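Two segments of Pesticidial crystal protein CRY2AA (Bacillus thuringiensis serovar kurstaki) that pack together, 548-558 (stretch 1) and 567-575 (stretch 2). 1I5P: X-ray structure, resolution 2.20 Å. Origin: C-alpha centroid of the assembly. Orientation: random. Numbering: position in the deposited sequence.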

# COMPACT_ATOMS: atom_id res chain seq x y z
N ARG A 548 -2.36 -13.52 -10.55
CA ARG A 548 -1.44 -12.60 -11.19
C ARG A 548 -0.07 -13.11 -10.78
O ARG A 548 0.26 -13.16 -9.60
N VAL A 549 0.72 -13.51 -11.77
CA VAL A 549 2.04 -14.05 -11.49
C VAL A 549 3.08 -13.62 -12.50
O VAL A 549 2.76 -13.13 -13.59
N SER A 550 4.34 -13.83 -12.13
CA SER A 550 5.46 -13.52 -13.00
C SER A 550 6.35 -14.75 -12.99
O SER A 550 6.67 -15.28 -11.93
N SER A 551 6.74 -15.21 -14.17
CA SER A 551 7.59 -16.39 -14.27
C SER A 551 8.55 -16.24 -15.44
O SER A 551 8.19 -16.53 -16.59
N ILE A 552 9.76 -15.77 -15.16
CA ILE A 552 10.76 -15.61 -16.21
C ILE A 552 11.40 -16.97 -16.39
O ILE A 552 12.55 -17.20 -16.03
N GLY A 553 10.60 -17.88 -16.94
CA GLY A 553 11.02 -19.24 -17.17
C GLY A 553 9.75 -20.06 -17.06
O GLY A 553 8.68 -19.49 -16.85
N ASN A 554 9.85 -21.38 -17.19
CA ASN A 554 8.67 -22.22 -17.09
C ASN A 554 8.37 -22.65 -15.67
O ASN A 554 9.27 -22.90 -14.87
N SER A 555 7.08 -22.73 -15.38
CA SER A 555 6.61 -23.14 -14.07
C SER A 555 5.24 -23.80 -14.22
O SER A 555 4.58 -23.64 -15.25
N THR A 556 4.83 -24.55 -13.21
CA THR A 556 3.55 -25.23 -13.24
C THR A 556 2.76 -24.87 -11.99
O THR A 556 3.27 -24.97 -10.87
N ILE A 557 1.52 -24.45 -12.19
CA ILE A 557 0.66 -24.07 -11.07
C ILE A 557 -0.42 -25.11 -10.82
O ILE A 557 -1.14 -25.51 -11.74
N ARG A 558 -0.53 -25.54 -9.57
CA ARG A 558 -1.55 -26.51 -9.17
C ARG A 558 -2.39 -25.89 -8.06
O ARG A 558 -1.91 -25.69 -6.94
N THR A 567 -4.70 -27.47 -12.89
CA THR A 567 -3.29 -27.46 -13.25
C THR A 567 -3.03 -26.61 -14.48
O THR A 567 -3.62 -26.82 -15.54
N VAL A 568 -2.15 -25.62 -14.33
CA VAL A 568 -1.79 -24.75 -15.45
C VAL A 568 -0.31 -24.94 -15.71
O VAL A 568 0.54 -24.53 -14.92
N SER A 569 -0.00 -25.59 -16.84
CA SER A 569 1.38 -25.87 -17.21
C SER A 569 1.97 -24.84 -18.16
O SER A 569 1.25 -24.08 -18.80
N ASN A 570 3.29 -24.84 -18.24
CA ASN A 570 4.01 -23.94 -19.12
C ASN A 570 3.70 -22.48 -18.82
O ASN A 570 3.54 -21.67 -19.74
N VAL A 571 3.60 -22.15 -17.54
CA VAL A 571 3.33 -20.77 -17.16
C VAL A 571 4.65 -20.04 -17.36
O VAL A 571 5.65 -20.35 -16.70
N ASN A 572 4.67 -19.08 -18.27
CA ASN A 572 5.88 -18.33 -18.54
C ASN A 572 5.50 -16.93 -18.98
O ASN A 572 4.81 -16.76 -19.99
N THR A 573 5.94 -15.93 -18.23
CA THR A 573 5.61 -14.54 -18.54
C THR A 573 6.79 -13.77 -19.09
O THR A 573 6.82 -12.54 -19.04
N THR A 574 7.78 -14.50 -19.61
CA THR A 574 8.97 -13.87 -20.18
C THR A 574 8.58 -12.86 -21.25
O THR A 574 9.00 -11.70 -21.20
N THR A 575 7.78 -13.31 -22.22
CA THR A 575 7.34 -12.44 -23.30
C THR A 575 5.81 -12.32 -23.34
O THR A 575 5.28 -11.34 -23.85

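Thr573, in the p rotamer, makes the shortest polar contact between the stretches: its OG1 accepts a hydrogen bond from Ser551 N at 2.7 Å, nearly straight, while Thr573 N returns one to Ser551 O at 2.8 Å. Backbone pairs carry the antiparallel strands, with Ile557 N to Val568 O at 2.9 Å and Val568 N to Ile557 O at 2.8 Å; beyond the corner at Asn570, Val571 N reaches Ser555 O at 2.9 Å. Ser551 (t) turns its OG to Gly553 O, 2.7 Å away within its own stretch, and Ser555 (p) brings its OG to 3.0 Å from Val571 O and 2.8 Å from Ser551 OG. Asn572 (t) is held by Thr574 (m), whose OG1 lies a very short 2.5 Å from Asn572 OD1; the amide nitrogen of Asn572, ND2, gives a weak bond to Asn554 OD1, 3.3 Å. Apolar packing gathers around Val571 (t), the residue most covered by the other stretch: its CG1 meets Val549 CG2 at 3.9 Å and its CG2 meets Ile557 CD1 at 3.8 Å. Ile557 (m, t) and Val568 (t) lie on one face of the sheet, CB to CB 4.3 Å; Arg558 and Thr567 lie on the other, where Thr567 CG2 covers one face of the Arg558 guanidinium.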

# COMPACT_ATOMS: atom_id res chain seq x y z
CB ARG A 548 -1.65 -11.16 -10.69
CG ARG A 548 -0.61 -10.18 -11.21
CD ARG A 548 -1.07 -8.73 -11.14
NE ARG A 548 -2.15 -8.44 -12.09
CZ ARG A 548 -2.64 -7.23 -12.33
NH1 ARG A 548 -2.15 -6.17 -11.69
NH2 ARG A 548 -3.61 -7.07 -13.21
CB VAL A 549 2.02 -15.60 -11.49
CG1 VAL A 549 0.78 -16.11 -10.75
CG2 VAL A 549 2.03 -16.12 -12.93
CB SER A 550 6.24 -12.31 -12.49
OG SER A 550 7.35 -12.04 -13.34
CB SER A 551 6.72 -17.64 -14.45
OG SER A 551 7.50 -18.82 -14.47
CB ILE A 552 11.82 -14.57 -15.81
CG1 ILE A 552 11.15 -13.35 -15.18
CG2 ILE A 552 12.61 -14.16 -17.05
CD1 ILE A 552 10.08 -12.71 -16.06
CB ASN A 554 8.80 -23.45 -17.98
CG ASN A 554 8.59 -23.15 -19.44
OD1 ASN A 554 7.63 -22.48 -19.82
ND2 ASN A 554 9.49 -23.65 -20.27
CB SER A 555 6.52 -21.93 -13.14
OG SER A 555 5.75 -20.89 -13.72
CB THR A 556 3.72 -26.76 -13.31
OG1 THR A 556 4.47 -27.10 -14.47
CG2 THR A 556 2.35 -27.44 -13.37
CB ILE A 557 -0.02 -22.71 -11.33
CG1 ILE A 557 1.03 -21.64 -11.65
CG2 ILE A 557 -0.80 -22.28 -10.09
CD1 ILE A 557 0.43 -20.30 -12.02
CB ARG A 558 -0.91 -27.81 -8.69
CG ARG A 558 -0.33 -28.67 -9.82
CD ARG A 558 0.31 -29.94 -9.28
NE ARG A 558 0.68 -30.87 -10.35
CZ ARG A 558 1.68 -30.69 -11.21
NH1 ARG A 558 2.44 -29.60 -11.13
NH2 ARG A 558 1.92 -31.60 -12.14
CB THR A 567 -2.78 -28.89 -13.53
OG1 THR A 567 -3.06 -29.72 -12.39
CG2 THR A 567 -1.28 -28.89 -13.79
CB VAL A 568 -2.06 -23.27 -15.13
CG1 VAL A 568 -1.74 -22.42 -16.34
CG2 VAL A 568 -3.52 -23.09 -14.71
CB SER A 569 1.47 -27.25 -17.86
OG SER A 569 0.93 -28.25 -17.01
CB ASN A 570 3.68 -24.27 -20.57
CG ASN A 570 4.00 -25.71 -20.93
OD1 ASN A 570 5.10 -26.19 -20.67
ND2 ASN A 570 3.03 -26.39 -21.53
CB VAL A 571 2.89 -20.67 -15.69
CG1 VAL A 571 2.76 -19.20 -15.29
CG2 VAL A 571 1.56 -21.38 -15.51
CB ASN A 572 6.68 -19.00 -19.66
CG ASN A 572 8.11 -18.53 -19.71
OD1 ASN A 572 8.40 -17.34 -19.59
ND2 ASN A 572 9.04 -19.47 -19.89
CB THR A 573 5.09 -13.81 -17.30
OG1 THR A 573 6.14 -13.70 -16.34
CG2 THR A 573 3.92 -14.58 -16.67
CB THR A 574 9.91 -14.92 -20.82
OG1 THR A 574 10.35 -15.84 -19.81
CG2 THR A 574 11.11 -14.23 -21.43
CB THR A 575 7.85 -12.95 -24.67
OG1 THR A 575 7.53 -14.34 -24.83
CG2 THR A 575 9.35 -12.76 -24.77